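Local atomic coordinates of endo-beta-mannanase (Opitutaceae bacterium TAV5, PDB entry 7BOB), a protein that hydrolyses beta-1,4-linked mannosides, acting as a homotrimeric family 5 exo-beta-1,4-mannosidase in a bacterium of the termite hindgut. Residues A[117-121]-A[160-166]; A[202-208]-A[393-397]; A[260-265]-A[297-302]; A[287-292]-A[348-352]. One frame throughout, in Å; residues are numbered along the deposited sequence.

Contact 1: residues A[117-121]-A[160-166]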
loop_
_atom_site.group_PDB
_atom_site.type_symbol
_atom_site.label_atom_id
_atom_site.label_comp_id
_atom_site.label_asym_id
_atom_site.label_seq_id
_atom_site.Cartn_x
_atom_site.Cartn_y
_atom_site.Cartn_z
ATOM N N THR A 117 21.765 6.419 4.796
ATOM C CA THR A 117 21.146 7.637 4.280
ATOM C C THR A 117 21.708 8.060 2.929
ATOM O O THR A 117 21.129 8.936 2.283
ATOM C CB THR A 117 21.310 8.802 5.272
ATOM O OG1 THR A 117 22.639 9.332 5.176
ATOM C CG2 THR A 117 21.046 8.355 6.709
ATOM N N GLN A 118 22.819 7.474 2.482
ATOM C CA GLN A 118 23.471 7.887 1.248
ATOM C C GLN A 118 23.085 6.917 0.144
ATOM O O GLN A 118 23.570 5.780 0.103
ATOM C CB GLN A 118 24.979 7.929 1.411
ATOM C CG GLN A 118 25.504 9.061 2.281
ATOM C CD GLN A 118 26.969 8.872 2.466
ATOM O OE1 GLN A 118 27.392 8.212 3.412
ATOM N NE2 GLN A 118 27.755 9.348 1.499
ATOM N N ASN A 119 22.223 7.388 -0.745
ATOM C CA ASN A 119 21.728 6.618 -1.866
ATOM C C ASN A 119 22.829 6.438 -2.900
ATOM O O ASN A 119 23.393 7.426 -3.379
ATOM C CB ASN A 119 20.533 7.338 -2.480
ATOM C CG ASN A 119 19.956 6.591 -3.678
ATOM O OD1 ASN A 119 20.502 6.647 -4.778
ATOM N ND2 ASN A 119 18.844 5.887 -3.461
ATOM N N LEU A 120 23.104 5.177 -3.263
ATOM C CA LEU A 120 24.222 4.873 -4.157
ATOM C C LEU A 120 24.181 5.719 -5.426
ATOM O O LEU A 120 25.226 6.137 -5.935
ATOM C CB LEU A 120 24.229 3.379 -4.523
ATOM C CG LEU A 120 25.334 2.955 -5.513
ATOM C CD1 LEU A 120 26.662 2.761 -4.798
ATOM C CD2 LEU A 120 24.980 1.704 -6.347
ATOM N N PHE A 121 22.985 6.003 -5.939
ATOM C CA PHE A 121 22.858 6.626 -7.249
ATOM C C PHE A 121 22.800 8.149 -7.209
ATOM O O PHE A 121 23.219 8.804 -8.172
ATOM C CB PHE A 121 21.593 6.111 -7.953
ATOM C CG PHE A 121 21.559 4.615 -8.139
ATOM C CD1 PHE A 121 22.559 3.966 -8.857
ATOM C CD2 PHE A 121 20.517 3.860 -7.605
ATOM C CE1 PHE A 121 22.523 2.583 -9.045
ATOM C CE2 PHE A 121 20.465 2.481 -7.794
ATOM C CZ PHE A 121 21.474 1.837 -8.517
ATOM N N LEU A 160 18.727 -3.282 -6.010
ATOM C CA LEU A 160 19.080 -2.522 -4.828
ATOM C C LEU A 160 17.890 -1.691 -4.344
ATOM O O LEU A 160 17.184 -1.081 -5.157
ATOM C CB LEU A 160 20.249 -1.593 -5.134
ATOM C CG LEU A 160 21.621 -2.254 -5.262
ATOM C CD1 LEU A 160 22.606 -1.285 -5.897
ATOM C CD2 LEU A 160 22.109 -2.762 -3.904
ATOM N N PRO A 161 17.666 -1.623 -3.032
ATOM C CA PRO A 161 16.635 -0.695 -2.525
ATOM C C PRO A 161 16.854 0.718 -3.024
ATOM O O PRO A 161 15.889 1.478 -3.156
ATOM C CB PRO A 161 16.784 -0.760 -0.993
ATOM C CG PRO A 161 17.841 -1.763 -0.698
ATOM C CD PRO A 161 18.559 -2.129 -1.981
ATOM N N ASP A 162 18.109 1.081 -3.322
ATOM C CA ASP A 162 18.432 2.433 -3.777
ATOM C C ASP A 162 17.681 2.813 -5.047
ATOM O O ASP A 162 17.469 4.009 -5.292
ATOM C CB ASP A 162 19.944 2.571 -4.016
ATOM C CG ASP A 162 20.770 2.091 -2.840
ATOM O OD1 ASP A 162 20.671 0.889 -2.514
ATOM O OD2 ASP A 162 21.523 2.918 -2.251
ATOM N N CYS A 163 17.300 1.826 -5.878
ATOM C CA CYS A 163 16.526 2.085 -7.104
ATOM C C CYS A 163 15.147 2.696 -6.841
ATOM O O CYS A 163 14.615 3.407 -7.704
ATOM C CB CYS A 163 16.319 0.793 -7.884
ATOM S SG CYS A 163 17.872 0.069 -8.385
ATOM N N SER A 164 14.518 2.347 -5.718
ATOM C CA SER A 164 13.210 2.915 -5.378
ATOM C C SER A 164 13.326 4.370 -4.961
ATOM O O SER A 164 12.416 5.160 -5.206
ATOM C CB SER A 164 12.540 2.146 -4.229
ATOM O OG SER A 164 12.661 0.740 -4.363
ATOM N N ALA A 165 14.433 4.734 -4.336
ATOM C CA ALA A 165 14.583 6.068 -3.779
ATOM C C ALA A 165 15.209 7.056 -4.752
ATOM O O ALA A 165 15.081 8.266 -4.553
ATOM C CB ALA A 165 15.417 5.994 -2.498
ATOM N N ALA A 166 15.884 6.588 -5.790
ATOM C CA ALA A 166 16.447 7.481 -6.787
ATOM C C ALA A 166 15.521 7.541 -7.988
ATOM O O ALA A 166 14.928 6.531 -8.369
ATOM C CB ALA A 166 17.825 7.010 -7.227
#
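Asp162 makes both hydrogen bonds between the segments. Its carboxylate OD2 accepts from the backbone N of Leu120 at 2.9 Å with a nearly straight N-H...O angle of 177°, and its carbonyl O receives Asn119 ND2 at 3.0 Å and 164°. The Asn119 side chain (chi1 near 180°) serves both ways: while ND2 reaches across, OD1 turns back to accept from Phe121 N at 2.8 Å, closing an Asx turn that fixes the bend of 117-121. Asp162 O also receives Ala166 N, 3.1 Å away, at the end of the short helical turn 162-165. Both segments belong to loops that leave successive strands, 94-101 and 151-154, of the parallel (beta/alpha)8 barrel, so the contact ties neighbouring loops at its C-terminal end, where family 5 hydrolases carry the active site. Beyond the polar core, the Phe121 ring lies along 160-166: its CE2 is 3.6 Å from Cys163 SG, a sulfur-aromatic contact 4.8 Å from the ring centroid and oblique to the ring, and Phe121 CB meets Ala166 CB at 3.9 Å. Leu120 CD2 packs on Leu160 CD1 at 3.8 Å, and Trp174 of helix 168-183 stands edge-to-face against Phe121.

Contact 2: residues A[202-208]-A[393-397]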
loop_
_atom_site.group_PDB
_atom_site.type_symbol
_atom_site.label_atom_id
_atom_site.label_comp_id
_atom_site.label_asym_id
_atom_site.label_seq_id
_atom_site.Cartn_x
_atom_site.Cartn_y
_atom_site.Cartn_z
ATOM N N ALA A 202 9.876 -4.956 -13.586
ATOM C CA ALA A 202 9.673 -3.799 -12.706
ATOM C C ALA A 202 10.199 -2.533 -13.373
ATOM O O ALA A 202 10.798 -2.576 -14.453
ATOM C CB ALA A 202 10.333 -4.008 -11.335
ATOM N N ASP A 203 9.951 -1.385 -12.737
ATOM C CA ASP A 203 10.581 -0.123 -13.135
ATOM C C ASP A 203 11.516 0.281 -12.001
ATOM O O ASP A 203 11.105 0.921 -11.035
ATOM C CB ASP A 203 9.595 0.998 -13.442
ATOM C CG ASP A 203 10.292 2.240 -14.025
ATOM O OD1 ASP A 203 11.518 2.181 -14.302
ATOM O OD2 ASP A 203 9.612 3.267 -14.231
ATOM N N THR A 204 12.781 -0.112 -12.142
ATOM C CA THR A 204 13.840 0.180 -11.192
ATOM C C THR A 204 14.681 1.358 -11.630
ATOM O O THR A 204 15.618 1.714 -10.926
ATOM C CB THR A 204 14.752 -1.034 -11.042
ATOM O OG1 THR A 204 15.441 -1.234 -12.294
ATOM C CG2 THR A 204 13.933 -2.285 -10.709
ATOM N N GLY A 205 14.381 1.952 -12.791
ATOM C CA GLY A 205 15.272 2.880 -13.443
ATOM C C GLY A 205 16.288 2.222 -14.356
ATOM O O GLY A 205 16.999 2.932 -15.083
ATOM N N TRP A 206 16.376 0.885 -14.355
ATOM C CA TRP A 206 17.266 0.154 -15.261
ATOM C C TRP A 206 16.392 -0.376 -16.396
ATOM O O TRP A 206 15.755 -1.428 -16.273
ATOM C CB TRP A 206 18.019 -0.940 -14.512
ATOM C CG TRP A 206 19.079 -0.359 -13.588
ATOM C CD1 TRP A 206 18.923 0.005 -12.272
ATOM C CD2 TRP A 206 20.442 -0.052 -13.926
ATOM N NE1 TRP A 206 20.105 0.513 -11.773
ATOM C CE2 TRP A 206 21.051 0.488 -12.766
ATOM C CE3 TRP A 206 21.207 -0.180 -15.096
ATOM C CZ2 TRP A 206 22.391 0.893 -12.741
ATOM C CZ3 TRP A 206 22.528 0.227 -15.072
ATOM C CH2 TRP A 206 23.113 0.752 -13.897
ATOM N N ARG A 207 16.345 0.369 -17.497
ATOM C CA ARG A 207 15.281 0.232 -18.479
ATOM C C ARG A 207 15.800 -0.237 -19.825
ATOM O O ARG A 207 16.923 0.087 -20.235
ATOM C CB ARG A 207 14.560 1.551 -18.678
ATOM C CG ARG A 207 13.828 2.029 -17.434
ATOM C CD ARG A 207 13.468 3.490 -17.566
ATOM N NE ARG A 207 12.481 3.893 -16.570
ATOM C CZ ARG A 207 11.944 5.106 -16.507
ATOM N NH1 ARG A 207 12.311 6.036 -17.386
ATOM N NH2 ARG A 207 11.028 5.386 -15.575
ATOM N N LEU A 208 14.951 -1.005 -20.503
ATOM C CA LEU A 208 15.107 -1.319 -21.916
ATOM C C LEU A 208 14.338 -0.267 -22.698
ATOM O O LEU A 208 13.109 -0.261 -22.678
ATOM C CB LEU A 208 14.552 -2.707 -22.235
ATOM C CG LEU A 208 15.047 -3.878 -21.388
ATOM C CD1 LEU A 208 14.273 -5.136 -21.730
ATOM C CD2 LEU A 208 16.534 -4.086 -21.636
ATOM N N TYR A 393 6.831 2.059 -21.831
ATOM C CA TYR A 393 6.801 0.839 -21.046
ATOM C C TYR A 393 6.952 1.100 -19.551
ATOM O O TYR A 393 6.296 0.437 -18.740
ATOM C CB TYR A 393 7.903 -0.105 -21.549
ATOM C CG TYR A 393 7.871 -1.507 -20.972
ATOM C CD1 TYR A 393 8.466 -1.796 -19.736
ATOM C CD2 TYR A 393 7.273 -2.551 -21.673
ATOM C CE1 TYR A 393 8.450 -3.096 -19.220
ATOM C CE2 TYR A 393 7.244 -3.848 -21.170
ATOM C CZ TYR A 393 7.821 -4.117 -19.950
ATOM O OH TYR A 393 7.765 -5.412 -19.463
ATOM N N TYR A 394 7.775 2.071 -19.162
ATOM C CA TYR A 394 8.063 2.331 -17.761
ATOM C C TYR A 394 7.295 3.560 -17.317
ATOM O O TYR A 394 7.210 4.549 -18.051
ATOM C CB TYR A 394 9.573 2.520 -17.540
ATOM C CG TYR A 394 10.377 1.321 -18.009
ATOM C CD1 TYR A 394 10.631 0.251 -17.149
ATOM C CD2 TYR A 394 10.872 1.249 -19.309
ATOM C CE1 TYR A 394 11.356 -0.856 -17.565
ATOM C CE2 TYR A 394 11.603 0.135 -19.745
ATOM C CZ TYR A 394 11.836 -0.907 -18.869
ATOM O OH TYR A 394 12.532 -2.011 -19.285
ATOM N N HIS A 395 6.744 3.501 -16.108
ATOM C CA HIS A 395 5.802 4.522 -15.663
ATOM C C HIS A 395 6.423 5.620 -14.802
ATOM O O HIS A 395 5.917 6.744 -14.817
ATOM C CB HIS A 395 4.650 3.874 -14.884
ATOM C CG HIS A 395 5.095 3.117 -13.668
ATOM N ND1 HIS A 395 5.885 1.985 -13.745
ATOM C CD2 HIS A 395 4.877 3.333 -12.348
ATOM C CE1 HIS A 395 6.109 1.525 -12.527
ATOM N NE2 HIS A 395 5.528 2.337 -11.661
ATOM N N ARG A 396 7.490 5.350 -14.044
ATOM C CA ARG A 396 7.960 6.354 -13.084
ATOM C C ARG A 396 8.413 7.613 -13.814
ATOM O O ARG A 396 9.268 7.550 -14.699
ATOM C CB ARG A 396 9.082 5.783 -12.223
ATOM C CG ARG A 396 8.602 4.662 -11.330
ATOM C CD ARG A 396 9.770 3.917 -10.720
ATOM N NE ARG A 396 10.545 4.768 -9.815
ATOM C CZ ARG A 396 11.693 4.401 -9.246
ATOM N NH1 ARG A 396 12.193 3.188 -9.477
ATOM N NH2 ARG A 396 12.352 5.235 -8.445
ATOM N N ASN A 397 7.774 8.742 -13.489
ATOM C CA ASN A 397 8.134 10.063 -14.018
ATOM C C ASN A 397 8.054 10.127 -15.542
ATOM O O ASN A 397 8.737 10.937 -16.179
ATOM C CB ASN A 397 9.521 10.481 -13.526
ATOM C CG ASN A 397 9.542 10.695 -12.033
ATOM O OD1 ASN A 397 8.578 11.206 -11.460
ATOM N ND2 ASN A 397 10.623 10.277 -11.385
#
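Arg207 extends with chi2, chi3 and chi4 all near 180°, and this stretched shape lets one side chain do three jobs. Its CG sits 3.4 Å from the centroid of the Tyr394 ring and only 6° off the ring normal, a CH-pi contact. Its guanidinium grips Asp203 through both oxygens, NE to OD1 at 3.0 Å and NH2 to OD2 at 2.9 Å, in a salt bridge, and NH2 further donates to Arg396 O at 2.9 Å. Asp203, with chi1 near 180°, crosses to 393-397 as well: OD2 accepts from Arg396 N at 3.0 Å, while OD1 takes Gly205 N at 3.2 Å in an Asx turn. Arg396 folds at chi3 (65°, p), which brings NH1 within 3.0 Å of Asp203 O. Tyr394, chi1 m, places its OH 2.9 Å from the donating Leu208 N; the same hydroxyl is bonded to Gln199 O. His395 ND1 is buried without a polar partner in the model. The arrangement joins two domains: 202-208 follows helix 198-201 of the barrel, near helix 168-183, whereas 393-397 links strand 385-389 of the mixed sheet to helix 406-422, whose Pro406 touches Tyr394.

Contact 3: residues A[260-265]-A[297-302]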
loop_
_atom_site.group_PDB
_atom_site.type_symbol
_atom_site.label_atom_id
_atom_site.label_comp_id
_atom_site.label_asym_id
_atom_site.label_seq_id
_atom_site.Cartn_x
_atom_site.Cartn_y
_atom_site.Cartn_z
ATOM N N THR A 260 7.345 -22.176 -16.533
ATOM C CA THR A 260 8.622 -21.841 -15.915
ATOM C C THR A 260 9.754 -21.863 -16.944
ATOM O O THR A 260 10.554 -20.920 -17.020
ATOM C CB THR A 260 8.941 -22.811 -14.774
ATOM O OG1 THR A 260 7.911 -22.772 -13.782
ATOM C CG2 THR A 260 10.290 -22.464 -14.123
ATOM N N ARG A 261 9.814 -22.925 -17.766
ATOM C CA ARG A 261 10.864 -23.026 -18.787
ATOM C C ARG A 261 10.780 -21.909 -19.814
ATOM O O ARG A 261 11.797 -21.561 -20.412
ATOM C CB ARG A 261 10.807 -24.365 -19.533
ATOM C CG ARG A 261 11.084 -25.578 -18.664
ATOM C CD ARG A 261 10.659 -26.849 -19.375
ATOM N NE ARG A 261 11.046 -28.048 -18.635
ATOM C CZ ARG A 261 11.193 -29.254 -19.181
ATOM N NH1 ARG A 261 10.974 -29.434 -20.484
ATOM N NH2 ARG A 261 11.548 -30.282 -18.414
ATOM N N SER A 262 9.610 -21.322 -20.031
ATOM C CA SER A 262 9.586 -20.258 -21.023
ATOM C C SER A 262 10.042 -18.901 -20.475
ATOM O O SER A 262 10.193 -17.956 -21.258
ATOM C CB SER A 262 8.181 -20.132 -21.603
ATOM O OG SER A 262 7.295 -19.571 -20.633
ATOM N N LEU A 263 10.266 -18.769 -19.166
ATOM C CA LEU A 263 10.516 -17.444 -18.594
ATOM C C LEU A 263 11.840 -16.860 -19.081
ATOM O O LEU A 263 11.886 -15.755 -19.641
ATOM C CB LEU A 263 10.512 -17.531 -17.069
ATOM C CG LEU A 263 9.164 -17.849 -16.439
ATOM C CD1 LEU A 263 9.395 -18.317 -14.995
ATOM C CD2 LEU A 263 8.281 -16.607 -16.492
ATOM N N LEU A 264 12.933 -17.581 -18.863
ATOM C CA LEU A 264 14.242 -17.034 -19.225
ATOM C C LEU A 264 14.348 -16.750 -20.727
ATOM O O LEU A 264 14.736 -15.625 -21.093
ATOM C CB LEU A 264 15.322 -17.977 -18.690
ATOM C CG LEU A 264 16.774 -17.516 -18.584
ATOM C CD1 LEU A 264 16.847 -16.158 -17.940
ATOM C CD2 LEU A 264 17.603 -18.542 -17.793
ATOM N N PRO A 265 13.945 -17.649 -21.638
ATOM C CA PRO A 265 13.963 -17.269 -23.066
ATOM C C PRO A 265 13.114 -16.055 -23.372
ATOM O O PRO A 265 13.485 -15.243 -24.230
ATOM C CB PRO A 265 13.418 -18.518 -23.781
ATOM C CG PRO A 265 13.698 -19.637 -22.834
ATOM C CD PRO A 265 13.530 -19.053 -21.458
ATOM N N ALA A 297 16.464 -32.141 -17.475
ATOM C CA ALA A 297 15.465 -31.830 -18.501
ATOM C C ALA A 297 15.247 -30.326 -18.623
ATOM O O ALA A 297 15.075 -29.806 -19.737
ATOM C CB ALA A 297 14.141 -32.533 -18.188
ATOM N N TYR A 298 15.267 -29.606 -17.489
ATOM C CA TYR A 298 15.106 -28.158 -17.531
ATOM C C TYR A 298 16.207 -27.514 -18.357
ATOM O O TYR A 298 15.943 -26.661 -19.218
ATOM C CB TYR A 298 15.100 -27.593 -16.104
ATOM C CG TYR A 298 15.143 -26.085 -16.028
ATOM C CD1 TYR A 298 13.983 -25.329 -16.182
ATOM C CD2 TYR A 298 16.337 -25.415 -15.771
ATOM C CE1 TYR A 298 14.007 -23.946 -16.103
ATOM C CE2 TYR A 298 16.374 -24.020 -15.668
ATOM C CZ TYR A 298 15.211 -23.295 -15.841
ATOM O OH TYR A 298 15.246 -21.920 -15.761
ATOM N N LEU A 299 17.456 -27.908 -18.102
ATOM C CA LEU A 299 18.566 -27.300 -18.816
ATOM C C LEU A 299 18.487 -27.611 -20.299
ATOM O O LEU A 299 18.728 -26.725 -21.134
ATOM C CB LEU A 299 19.895 -27.768 -18.225
ATOM C CG LEU A 299 20.154 -27.275 -16.794
ATOM C CD1 LEU A 299 21.451 -27.839 -16.263
ATOM C CD2 LEU A 299 20.155 -25.754 -16.708
ATOM N N ARG A 300 18.101 -28.849 -20.650
ATOM C CA ARG A 300 17.998 -29.205 -22.061
ATOM C C ARG A 300 16.913 -28.413 -22.768
ATOM O O ARG A 300 16.941 -28.316 -24.001
ATOM C CB ARG A 300 17.761 -30.719 -22.230
ATOM C CG ARG A 300 19.084 -31.489 -22.055
ATOM C CD ARG A 300 18.893 -32.905 -21.525
ATOM N NE ARG A 300 20.195 -33.505 -21.239
ATOM C CZ ARG A 300 21.068 -33.885 -22.178
ATOM N NH1 ARG A 300 20.770 -33.740 -23.459
ATOM N NH2 ARG A 300 22.245 -34.398 -21.836
ATOM N N ALA A 301 15.956 -27.846 -22.027
ATOM C CA ALA A 301 14.996 -26.969 -22.679
ATOM C C ALA A 301 15.490 -25.519 -22.727
ATOM O O ALA A 301 15.495 -24.891 -23.792
ATOM C CB ALA A 301 13.637 -27.054 -21.970
ATOM N N ILE A 302 15.926 -24.966 -21.597
ATOM C CA ILE A 302 16.083 -23.515 -21.577
ATOM C C ILE A 302 17.328 -23.047 -22.319
ATOM O O ILE A 302 17.314 -21.958 -22.905
ATOM C CB ILE A 302 16.073 -22.990 -20.134
ATOM C CG1 ILE A 302 17.223 -23.595 -19.348
ATOM C CG2 ILE A 302 14.708 -23.263 -19.477
ATOM C CD1 ILE A 302 18.019 -22.548 -18.604
HETATM O O HOH W 1 13.203 -20.013 -17.029
#
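Helices 258-272 and 292-309 run in broadly the same direction here: the axes of 260-265 and 297-302 approach to 9.6 Å with a signed crossing angle of -39°, and the closest alpha carbons, Arg261 CA and Ile302 CA, are 5.9 Å apart. The first helix is kinked at Pro265, whose N has no bond to the preceding turn. Just before it, a water enters: it donates to Thr260 O at 2.8 Å and accepts from Leu264 N at 3.1 Å, thus standing between two groups one helical turn apart. The same water donates to Tyr298 OH at 3.1 Å, so it also bridges the helices. These are successive outer helices of the (beta/alpha)8 barrel, with strand 277-282 between them in the chain; Leu264 and Leu299 both pack on Phe282 of that strand. Arg261 is the knob, settling among Ala297, Tyr298, Ala301 and Ile302. Its aliphatic CG is 3.8 Å from Tyr298 CD1, and its extended side chain carries NH2 to 3.4 Å from Ala297 CB, while NE is bonded outside the pair to Leu255 O. Closer to the sheet, Leu264 CD2 meets Ile302 CD1 at 4.1 Å. Ile302 CG2 also lies 3.5 Å from Arg261 O, and Pro265 CG comes within 4.3 Å of Ile302 O.

Contact 4: residues A[287-292]-A[348-352]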
loop_
_atom_site.group_PDB
_atom_site.type_symbol
_atom_site.label_atom_id
_atom_site.label_comp_id
_atom_site.label_asym_id
_atom_site.label_seq_id
_atom_site.Cartn_x
_atom_site.Cartn_y
_atom_site.Cartn_z
ATOM N N THR A 287 19.682 -28.290 -6.721
ATOM C CA THR A 287 20.744 -29.051 -7.377
ATOM C C THR A 287 21.035 -30.373 -6.669
ATOM O O THR A 287 22.096 -30.964 -6.901
ATOM C CB THR A 287 22.060 -28.248 -7.466
ATOM O OG1 THR A 287 22.586 -28.059 -6.154
ATOM C CG2 THR A 287 21.879 -26.882 -8.144
ATOM N N SER A 288 20.132 -30.857 -5.820
ATOM C CA SER A 288 20.381 -32.087 -5.081
ATOM C C SER A 288 20.248 -33.306 -5.997
ATOM O O SER A 288 19.829 -33.210 -7.154
ATOM C CB SER A 288 19.431 -32.202 -3.880
ATOM O OG SER A 288 18.153 -32.714 -4.257
ATOM N N ARG A 289 20.662 -34.460 -5.468
ATOM C CA ARG A 289 20.569 -35.710 -6.211
ATOM C C ARG A 289 19.125 -35.991 -6.607
ATOM O O ARG A 289 18.850 -36.365 -7.752
ATOM C CB ARG A 289 21.138 -36.854 -5.369
ATOM C CG ARG A 289 21.234 -38.188 -6.080
ATOM C CD ARG A 289 20.788 -39.346 -5.179
ATOM N NE ARG A 289 20.435 -40.534 -5.968
ATOM C CZ ARG A 289 19.217 -40.805 -6.443
ATOM N NH1 ARG A 289 18.199 -39.975 -6.218
ATOM N NH2 ARG A 289 19.020 -41.919 -7.151
ATOM N N ALA A 290 18.183 -35.755 -5.689
ATOM C CA ALA A 290 16.776 -35.991 -5.994
ATOM C C ALA A 290 16.291 -35.130 -7.154
ATOM O O ALA A 290 15.404 -35.543 -7.901
ATOM C CB ALA A 290 15.925 -35.742 -4.753
ATOM N N ALA A 291 16.879 -33.951 -7.344
ATOM C CA ALA A 291 16.446 -33.063 -8.415
ATOM C C ALA A 291 17.055 -33.399 -9.766
ATOM O O ALA A 291 16.630 -32.809 -10.768
ATOM C CB ALA A 291 16.791 -31.610 -8.077
ATOM N N ALA A 292 18.034 -34.310 -9.814
ATOM C CA ALA A 292 18.825 -34.530 -11.030
ATOM C C ALA A 292 17.992 -34.812 -12.278
ATOM O O ALA A 292 18.233 -34.161 -13.309
ATOM C CB ALA A 292 19.846 -35.648 -10.770
ATOM N N LYS A 348 27.927 -32.053 -10.663
ATOM C CA LYS A 348 26.814 -32.661 -9.944
ATOM C C LYS A 348 25.911 -33.434 -10.883
ATOM O O LYS A 348 25.624 -32.996 -12.003
ATOM C CB LYS A 348 25.980 -31.601 -9.234
ATOM C CG LYS A 348 26.635 -30.957 -8.045
ATOM C CD LYS A 348 25.643 -29.949 -7.561
ATOM C CE LYS A 348 26.093 -29.286 -6.322
ATOM N NZ LYS A 348 25.201 -28.138 -6.143
ATOM N N LYS A 349 25.467 -34.594 -10.418
ATOM C CA LYS A 349 24.493 -35.370 -11.166
ATOM C C LYS A 349 23.271 -34.499 -11.457
ATOM O O LYS A 349 22.698 -33.886 -10.547
ATOM C CB LYS A 349 24.111 -36.624 -10.379
ATOM C CG LYS A 349 23.219 -37.602 -11.130
ATOM C CD LYS A 349 22.592 -38.597 -10.157
ATOM C CE LYS A 349 21.460 -39.398 -10.798
ATOM N NZ LYS A 349 20.917 -40.412 -9.844
ATOM N N GLY A 350 22.911 -34.397 -12.736
ATOM C CA GLY A 350 21.802 -33.579 -13.172
ATOM C C GLY A 350 22.199 -32.348 -13.960
ATOM O O GLY A 350 21.383 -31.847 -14.747
ATOM N N LEU A 351 23.432 -31.861 -13.804
ATOM C CA LEU A 351 23.851 -30.605 -14.418
ATOM C C LEU A 351 24.857 -30.777 -15.559
ATOM O O LEU A 351 25.235 -29.774 -16.187
ATOM C CB LEU A 351 24.427 -29.672 -13.337
ATOM C CG LEU A 351 23.581 -29.466 -12.053
ATOM C CD1 LEU A 351 24.211 -28.436 -11.122
ATOM C CD2 LEU A 351 22.129 -29.090 -12.364
ATOM N N GLU A 352 25.282 -32.016 -15.859
ATOM C CA GLU A 352 26.313 -32.259 -16.878
ATOM C C GLU A 352 25.961 -31.632 -18.218
ATOM O O GLU A 352 26.858 -31.290 -18.995
ATOM C CB GLU A 352 26.551 -33.767 -17.087
ATOM C CG GLU A 352 26.462 -34.626 -15.811
ATOM C CD GLU A 352 25.003 -34.862 -15.360
ATOM O OE1 GLU A 352 24.084 -34.802 -16.219
ATOM O OE2 GLU A 352 24.767 -35.082 -14.148
HETATM O O HOH W 2 23.069 -33.510 -7.967
HETATM O O HOH W 3 20.458 -31.835 -9.801
#
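One direct hydrogen bond joins the segments: Lys348 NZ donates to Thr287 OG1 over a short 2.6 Å. The extended lysine also forms a salt bridge with Asp321, so its charge is answered outside the two segments. Water provides the remaining polar links. One molecule donates to Thr287 O at 2.9 Å and to Lys349 O at 2.6 Å; a second donates to Ser288 O at 3.0 Å and to Lys349 O at 3.1 Å, so a single carbonyl receives both. The backbones come closest at Gly350, whose CA is 3.8 Å from Ala292 CA and 3.6 Å from Ala292 O. A CB there would clash with Ala292 CA, and phi/psi of 110/-23° itself calls for glycine. Ala292 CB lies 3.4 Å from Lys349 O, and Thr287 CG2 reaches Leu351 CD1 at 4.1 Å. Among charges, Arg289 NH2 and Lys349 NZ lie only 3.6 Å apart despite like sign. Ser288 OG and Ala290 N are also hydrogen-bonded to Glu491 of the second subunit. Each segment contains a beta turn, type I from Arg289 to Ala292 and type II from Lys348 to Leu351, and each leads into a helix, 292-309 or 352-364. This is a pairing of the last two beta-alpha loops of a (beta/alpha)8 barrel, placed at an intersubunit surface of the trimer.

Contacts 2 and 3 are buried, while contacts 1 and 4 are partly buried and lie farther from the chain's centre. Contacts 1 and 4 each join successive beta-alpha loops, one by direct hydrogen bonds, the other largely through water and beside a second subunit. Contact 3 alone pairs helices, with mainly apolar packing, whereas contact 2 is rich in charges and spans the barrel and the following domain. Contacts 1 and 2 meet where Arg396 NH2 lies 3.0 Å from Cys163 O, a probable hydrogen bond. Contacts 3 and 4 share helix 292-309 and touch through Leu299 CD1, 4.1 Å from Leu351 CA; contacts 1 and 4 have centres about 38 Å apart.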